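Rho guanine nucleotide exchange factor 12 (Homo sapiens, PDB 1TXD) acts as a guanine nucleotide exchange factor for the small GTPase RhoA, the part described here comprising its DH and PH domains. Local coordinates at residues 30-44 with 76-90. The protein carries 1 engineered substitution. Sequence-based numbering, arbitrary orientation.
Sequences NELFYTERAHVRTLK and LQLHIGLNEQMKAVR
The His79 imidazole is held on both faces and at its edge: His39 brings its own ring edge-on to one face in a T-shaped stack, CD2 lying 3.5 Å from His79 ND1 with the planes at 65°, while Leu78 CD2 covers the opposite face. At the edge, ND1 of His79 donates to Glu36 OE1 over 2.7 Å, a nearly straight bond (169°) that meets the syn lone pair of the carboxylate and lies in the ring plane. Glu36 can reach it because its chain, with CG anti to the backbone N (-173°), bends at chi2; OE2 forms a salt bridge with Arg173 and a hydrogen bond with Tyr177, both of helix 169-186. The example illustrates how a buried carboxylate can be satisfied from several sides. Gln170 of that helix bonds NE2 of both histidines, so the polar cluster ties three helices together. With an alanine at His79, Glu36 OE1 would probably lose its donor and a gap is likely to open beside His39. The Phe33 ring is packed differently: Met86 lies over one face, its CB 3.8 Å from the ring centroid in a CH-pi contact, and Val89 CG1 approaches the edge at CZ. Met86 runs on, extended, to place SD 3.6 Å from Glu36 CB and CE against Leu32 CD1. Phe33 CD2 in turn lies over the Arg90 guanidinium, 3.5 Å from NE. Glu36 and His79 each enter the opposite helix in knobs-into-holes packing, as in antiparallel helical bundles, here joining two helices of the helical DH (RhoGEF) domain with segment axes 9.4 Å apart.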
loop_
_atom_site.group_PDB
_atom_site.type_symbol
_atom_site.label_atom_id
_atom_site.label_comp_id
_atom_site.label_asym_id
_atom_site.label_seq_id
_atom_site.Cartn_x
_atom_site.Cartn_y
_atom_site.Cartn_z
ATOM N N ASN A 30 -1.094 0.569 -29.265
ATOM C CA ASN A 30 0.240 1.131 -29.242
ATOM C C ASN A 30 0.541 1.937 -27.991
ATOM O O ASN A 30 1.700 2.040 -27.604
ATOM C CB ASN A 30 0.476 1.990 -30.466
ATOM C CG ASN A 30 1.089 1.217 -31.548
ATOM O OD1 ASN A 30 2.311 1.117 -31.626
ATOM N ND2 ASN A 30 0.245 0.624 -32.415
ATOM N N GLU A 31 -0.513 2.503 -27.398
ATOM C CA GLU A 31 -0.425 3.175 -26.135
ATOM C C GLU A 31 -0.044 2.175 -25.027
ATOM O O GLU A 31 0.738 2.514 -24.162
ATOM C CB GLU A 31 -1.767 3.872 -25.821
ATOM C CG GLU A 31 -1.830 4.741 -24.564
ATOM C CD GLU A 31 -0.908 5.954 -24.592
ATOM O OE1 GLU A 31 0.032 5.985 -25.442
ATOM O OE2 GLU A 31 -1.101 6.873 -23.738
ATOM N N LEU A 32 -0.615 0.972 -25.062
ATOM C CA LEU A 32 -0.344 -0.039 -24.093
ATOM C C LEU A 32 1.106 -0.459 -24.243
ATOM O O LEU A 32 1.851 -0.443 -23.248
ATOM C CB LEU A 32 -1.266 -1.244 -24.253
ATOM C CG LEU A 32 -0.781 -2.534 -23.573
ATOM C CD1 LEU A 32 -0.741 -2.431 -22.032
ATOM C CD2 LEU A 32 -1.642 -3.648 -24.000
ATOM N N PHE A 33 1.527 -0.733 -25.473
ATOM C CA PHE A 33 2.902 -1.129 -25.692
ATOM C C PHE A 33 3.894 -0.035 -25.292
ATOM O O PHE A 33 4.803 -0.317 -24.552
ATOM C CB PHE A 33 3.160 -1.579 -27.129
ATOM C CG PHE A 33 2.399 -2.837 -27.544
ATOM C CD1 PHE A 33 1.375 -3.377 -26.768
ATOM C CD2 PHE A 33 2.698 -3.455 -28.752
ATOM C CE1 PHE A 33 0.661 -4.513 -27.199
ATOM C CE2 PHE A 33 1.998 -4.583 -29.163
ATOM C CZ PHE A 33 0.988 -5.108 -28.373
ATOM N N TYR A 34 3.677 1.200 -25.746
ATOM C CA TYR A 34 4.593 2.296 -25.541
ATOM C C TYR A 34 4.791 2.650 -24.051
ATOM O O TYR A 34 5.907 2.897 -23.638
ATOM C CB TYR A 34 4.109 3.542 -26.316
ATOM C CG TYR A 34 5.013 4.759 -26.173
ATOM C CD1 TYR A 34 5.953 5.071 -27.170
ATOM C CD2 TYR A 34 4.943 5.615 -25.027
ATOM C CE1 TYR A 34 6.806 6.191 -27.047
ATOM C CE2 TYR A 34 5.799 6.711 -24.894
ATOM C CZ TYR A 34 6.726 6.995 -25.917
ATOM O OH TYR A 34 7.573 8.070 -25.835
ATOM N N THR A 35 3.705 2.712 -23.284
ATOM C CA THR A 35 3.773 3.089 -21.887
ATOM C C THR A 35 4.320 1.919 -21.076
ATOM O O THR A 35 4.798 2.133 -19.994
ATOM C CB THR A 35 2.405 3.476 -21.333
ATOM O OG1 THR A 35 1.464 2.421 -21.592
ATOM C CG2 THR A 35 1.849 4.680 -22.059
ATOM N N GLU A 36 4.245 0.687 -21.604
ATOM C CA GLU A 36 4.974 -0.426 -21.001
ATOM C C GLU A 36 6.467 -0.256 -21.176
ATOM O O GLU A 36 7.232 -0.590 -20.255
ATOM C CB GLU A 36 4.590 -1.810 -21.571
ATOM C CG GLU A 36 5.238 -2.961 -20.800
ATOM C CD GLU A 36 4.593 -3.168 -19.465
ATOM O OE1 GLU A 36 5.229 -3.770 -18.588
ATOM O OE2 GLU A 36 3.459 -2.698 -19.268
ATOM N N ARG A 37 6.905 0.233 -22.337
ATOM C CA ARG A 37 8.345 0.463 -22.542
ATOM C C ARG A 37 8.849 1.599 -21.608
ATOM O O ARG A 37 9.900 1.506 -20.995
ATOM C CB ARG A 37 8.624 0.806 -23.996
ATOM C CG ARG A 37 10.052 0.540 -24.475
ATOM C CD ARG A 37 10.246 0.736 -26.005
ATOM N NE ARG A 37 9.099 0.211 -26.766
ATOM C CZ ARG A 37 8.216 0.934 -27.483
ATOM N NH1 ARG A 37 8.315 2.266 -27.584
ATOM N NH2 ARG A 37 7.218 0.302 -28.107
ATOM N N ALA A 38 8.048 2.652 -21.494
ATOM C CA ALA A 38 8.337 3.764 -20.597
ATOM C C ALA A 38 8.478 3.236 -19.160
ATOM O O ALA A 38 9.404 3.613 -18.439
ATOM C CB ALA A 38 7.245 4.807 -20.680
ATOM N N HIS A 39 7.546 2.365 -18.779
ATOM C CA HIS A 39 7.547 1.765 -17.446
ATOM C C HIS A 39 8.806 0.982 -17.119
ATOM O O HIS A 39 9.392 1.137 -16.049
ATOM C CB HIS A 39 6.372 0.826 -17.233
ATOM C CG HIS A 39 6.279 0.336 -15.834
ATOM N ND1 HIS A 39 5.986 1.181 -14.780
ATOM C CD2 HIS A 39 6.556 -0.874 -15.289
ATOM C CE1 HIS A 39 6.013 0.485 -13.661
ATOM N NE2 HIS A 39 6.321 -0.768 -13.950
ATOM N N VAL A 40 9.159 0.103 -18.031
ATOM C CA VAL A 40 10.415 -0.619 -17.968
ATOM C C VAL A 40 11.602 0.282 -17.751
ATOM O O VAL A 40 12.502 -0.044 -16.962
ATOM C CB VAL A 40 10.624 -1.493 -19.211
ATOM C CG1 VAL A 40 12.073 -2.062 -19.303
ATOM C CG2 VAL A 40 9.659 -2.681 -19.192
ATOM N N ARG A 41 11.639 1.382 -18.484
ATOM C CA ARG A 41 12.749 2.337 -18.439
ATOM C C ARG A 41 12.898 2.998 -17.073
ATOM O O ARG A 41 13.995 3.259 -16.650
ATOM C CB ARG A 41 12.570 3.419 -19.514
ATOM C CG ARG A 41 13.868 3.796 -20.195
ATOM C CD ARG A 41 13.719 4.856 -21.307
ATOM N NE ARG A 41 13.598 4.192 -22.603
ATOM C CZ ARG A 41 12.476 4.029 -23.318
ATOM N NH1 ARG A 41 11.304 4.509 -22.919
ATOM N NH2 ARG A 41 12.544 3.396 -24.477
ATOM N N THR A 42 11.761 3.303 -16.448
ATOM C CA THR A 42 11.641 3.840 -15.124
ATOM C C THR A 42 12.192 2.856 -14.094
ATOM O O THR A 42 12.982 3.218 -13.170
ATOM C CB THR A 42 10.123 4.097 -14.891
ATOM O OG1 THR A 42 9.723 5.177 -15.712
ATOM C CG2 THR A 42 9.821 4.656 -13.604
ATOM N N LEU A 43 11.824 1.586 -14.286
ATOM C CA LEU A 43 12.244 0.569 -13.360
ATOM C C LEU A 43 13.772 0.370 -13.499
ATOM O O LEU A 43 14.456 0.151 -12.481
ATOM C CB LEU A 43 11.471 -0.734 -13.565
ATOM C CG LEU A 43 10.010 -0.758 -13.093
ATOM C CD1 LEU A 43 9.410 -2.156 -13.287
ATOM C CD2 LEU A 43 9.842 -0.329 -11.685
ATOM N N LYS A 44 14.301 0.460 -14.692
ATOM C CA LYS A 44 15.780 0.412 -14.858
ATOM C C LYS A 44 16.494 1.621 -14.206
ATOM O O LYS A 44 17.637 1.459 -13.792
ATOM C CB LYS A 44 16.196 0.277 -16.298
ATOM C CG LYS A 44 15.690 -0.960 -17.022
ATOM C CD LYS A 44 16.467 -1.162 -18.354
ATOM C CE LYS A 44 16.308 -2.565 -18.914
ATOM N NZ LYS A 44 16.367 -2.594 -20.386
ATOM N N LEU A 76 11.048 -5.785 -11.980
ATOM C CA LEU A 76 11.862 -5.507 -13.141
ATOM C C LEU A 76 11.817 -6.587 -14.216
ATOM O O LEU A 76 11.518 -6.246 -15.365
ATOM C CB LEU A 76 13.288 -5.155 -12.786
ATOM C CG LEU A 76 14.280 -4.892 -13.915
ATOM C CD1 LEU A 76 13.903 -3.689 -14.781
ATOM C CD2 LEU A 76 15.675 -4.686 -13.337
ATOM N N GLN A 77 12.209 -7.830 -13.888
ATOM C CA GLN A 77 12.257 -8.949 -14.873
ATOM C C GLN A 77 10.835 -9.212 -15.437
ATOM O O GLN A 77 10.670 -9.458 -16.584
ATOM C CB GLN A 77 12.832 -10.229 -14.240
ATOM C CG GLN A 77 14.352 -10.538 -14.488
ATOM C CD GLN A 77 15.037 -9.618 -15.537
ATOM O OE1 GLN A 77 14.807 -9.768 -16.747
ATOM N NE2 GLN A 77 15.847 -8.667 -15.066
ATOM N N LEU A 78 9.807 -9.066 -14.620
ATOM C CA LEU A 78 8.455 -9.248 -15.056
ATOM C C LEU A 78 8.028 -8.295 -16.186
ATOM O O LEU A 78 7.549 -8.735 -17.260
ATOM C CB LEU A 78 7.518 -9.123 -13.861
ATOM C CG LEU A 78 6.045 -9.364 -14.125
ATOM C CD1 LEU A 78 5.344 -9.738 -12.899
ATOM C CD2 LEU A 78 5.386 -8.170 -14.766
ATOM N N HIS A 79 8.287 -7.015 -15.980
ATOM C CA HIS A 79 7.956 -5.954 -16.930
ATOM C C HIS A 79 8.875 -5.954 -18.158
ATOM O O HIS A 79 8.382 -5.707 -19.287
ATOM C CB HIS A 79 7.911 -4.617 -16.224
ATOM C CG HIS A 79 6.693 -4.436 -15.373
ATOM N ND1 HIS A 79 5.449 -4.140 -15.888
ATOM C CD2 HIS A 79 6.533 -4.488 -14.029
ATOM C CE1 HIS A 79 4.571 -4.054 -14.910
ATOM N NE2 HIS A 79 5.209 -4.239 -13.764
ATOM N N ILE A 80 10.145 -6.307 -18.010
ATOM C CA ILE A 80 10.949 -6.596 -19.209
ATOM C C ILE A 80 10.358 -7.793 -20.039
ATOM O O ILE A 80 10.246 -7.689 -21.264
ATOM C CB ILE A 80 12.390 -6.895 -18.848
ATOM C CG1 ILE A 80 13.119 -5.636 -18.410
ATOM C CG2 ILE A 80 13.181 -7.555 -20.049
ATOM C CD1 ILE A 80 14.418 -5.914 -17.673
ATOM N N GLY A 81 9.994 -8.914 -19.393
ATOM C CA GLY A 81 9.413 -10.038 -20.117
ATOM C C GLY A 81 8.109 -9.657 -20.813
ATOM O O GLY A 81 7.861 -10.044 -21.911
ATOM N N LEU A 82 7.287 -8.862 -20.144
ATOM C CA LEU A 82 6.021 -8.449 -20.674
ATOM C C LEU A 82 6.237 -7.544 -21.887
ATOM O O LEU A 82 5.564 -7.698 -22.929
ATOM C CB LEU A 82 5.233 -7.703 -19.579
ATOM C CG LEU A 82 3.875 -7.123 -19.964
ATOM C CD1 LEU A 82 3.004 -8.120 -20.855
ATOM C CD2 LEU A 82 3.144 -6.713 -18.677
ATOM N N ASN A 83 7.173 -6.604 -21.740
ATOM C CA ASN A 83 7.597 -5.736 -22.810
ATOM C C ASN A 83 8.150 -6.521 -24.003
ATOM O O ASN A 83 7.902 -6.159 -25.112
ATOM C CB ASN A 83 8.655 -4.760 -22.313
ATOM C CG ASN A 83 8.983 -3.700 -23.325
ATOM O OD1 ASN A 83 10.126 -3.550 -23.743
ATOM N ND2 ASN A 83 7.974 -2.977 -23.747
ATOM N N GLU A 84 8.894 -7.593 -23.770
ATOM C CA GLU A 84 9.423 -8.394 -24.857
ATOM C C GLU A 84 8.284 -9.113 -25.604
ATOM O O GLU A 84 8.344 -9.256 -26.820
ATOM C CB GLU A 84 10.450 -9.405 -24.342
ATOM C CG GLU A 84 11.812 -8.816 -23.980
ATOM C CD GLU A 84 12.402 -7.938 -25.092
ATOM O OE1 GLU A 84 12.295 -8.319 -26.285
ATOM O OE2 GLU A 84 12.981 -6.866 -24.779
ATOM N N GLN A 85 7.238 -9.524 -24.886
ATOM C CA GLN A 85 6.128 -10.237 -25.494
ATOM C C GLN A 85 5.315 -9.242 -26.329
ATOM O O GLN A 85 4.737 -9.596 -27.344
ATOM C CB GLN A 85 5.233 -10.870 -24.429
ATOM C CG GLN A 85 5.884 -11.997 -23.642
ATOM C CD GLN A 85 5.043 -12.391 -22.446
ATOM O OE1 GLN A 85 4.708 -11.557 -21.613
ATOM N NE2 GLN A 85 4.700 -13.665 -22.361
ATOM N N MET A 86 5.283 -7.997 -25.901
ATOM C CA MET A 86 4.580 -6.963 -26.650
ATOM C C MET A 86 5.357 -6.680 -27.929
ATOM O O MET A 86 4.764 -6.635 -29.013
ATOM C CB MET A 86 4.371 -5.705 -25.834
ATOM C CG MET A 86 3.233 -5.787 -24.838
ATOM S SD MET A 86 3.479 -4.514 -23.630
ATOM C CE MET A 86 1.989 -4.553 -22.596
ATOM N N LYS A 87 6.682 -6.566 -27.814
ATOM C CA LYS A 87 7.541 -6.410 -28.996
ATOM C C LYS A 87 7.310 -7.515 -30.038
ATOM O O LYS A 87 7.277 -7.234 -31.235
ATOM C CB LYS A 87 9.034 -6.333 -28.629
ATOM C CG LYS A 87 9.610 -4.885 -28.611
ATOM C CD LYS A 87 10.531 -4.579 -27.387
ATOM C CE LYS A 87 10.803 -3.056 -27.248
ATOM N NZ LYS A 87 11.666 -2.667 -26.072
ATOM N N ALA A 88 7.149 -8.753 -29.566
ATOM C CA ALA A 88 7.023 -9.929 -30.415
ATOM C C ALA A 88 5.682 -9.946 -31.103
ATOM O O ALA A 88 5.573 -10.456 -32.217
ATOM C CB ALA A 88 7.203 -11.214 -29.602
ATOM N N VAL A 89 4.660 -9.407 -30.454
ATOM C CA VAL A 89 3.357 -9.336 -31.080
ATOM C C VAL A 89 3.445 -8.505 -32.343
ATOM O O VAL A 89 2.790 -8.833 -33.316
ATOM C CB VAL A 89 2.243 -8.807 -30.142
ATOM C CG1 VAL A 89 1.003 -8.423 -30.923
ATOM C CG2 VAL A 89 1.877 -9.841 -29.153
ATOM N N ARG A 90 4.248 -7.436 -32.320
ATOM C CA ARG A 90 4.447 -6.553 -33.484
ATOM C C ARG A 90 5.275 -7.177 -34.590
ATOM O O ARG A 90 5.077 -6.884 -35.758
ATOM C CB ARG A 90 5.208 -5.307 -33.073
ATOM C CG ARG A 90 4.469 -4.372 -32.205
ATOM C CD ARG A 90 4.809 -2.927 -32.514
ATOM N NE ARG A 90 3.990 -2.030 -31.715
ATOM C CZ ARG A 90 4.460 -1.137 -30.859
ATOM N NH1 ARG A 90 5.766 -0.979 -30.672
ATOM N NH2 ARG A 90 3.610 -0.390 -30.178
#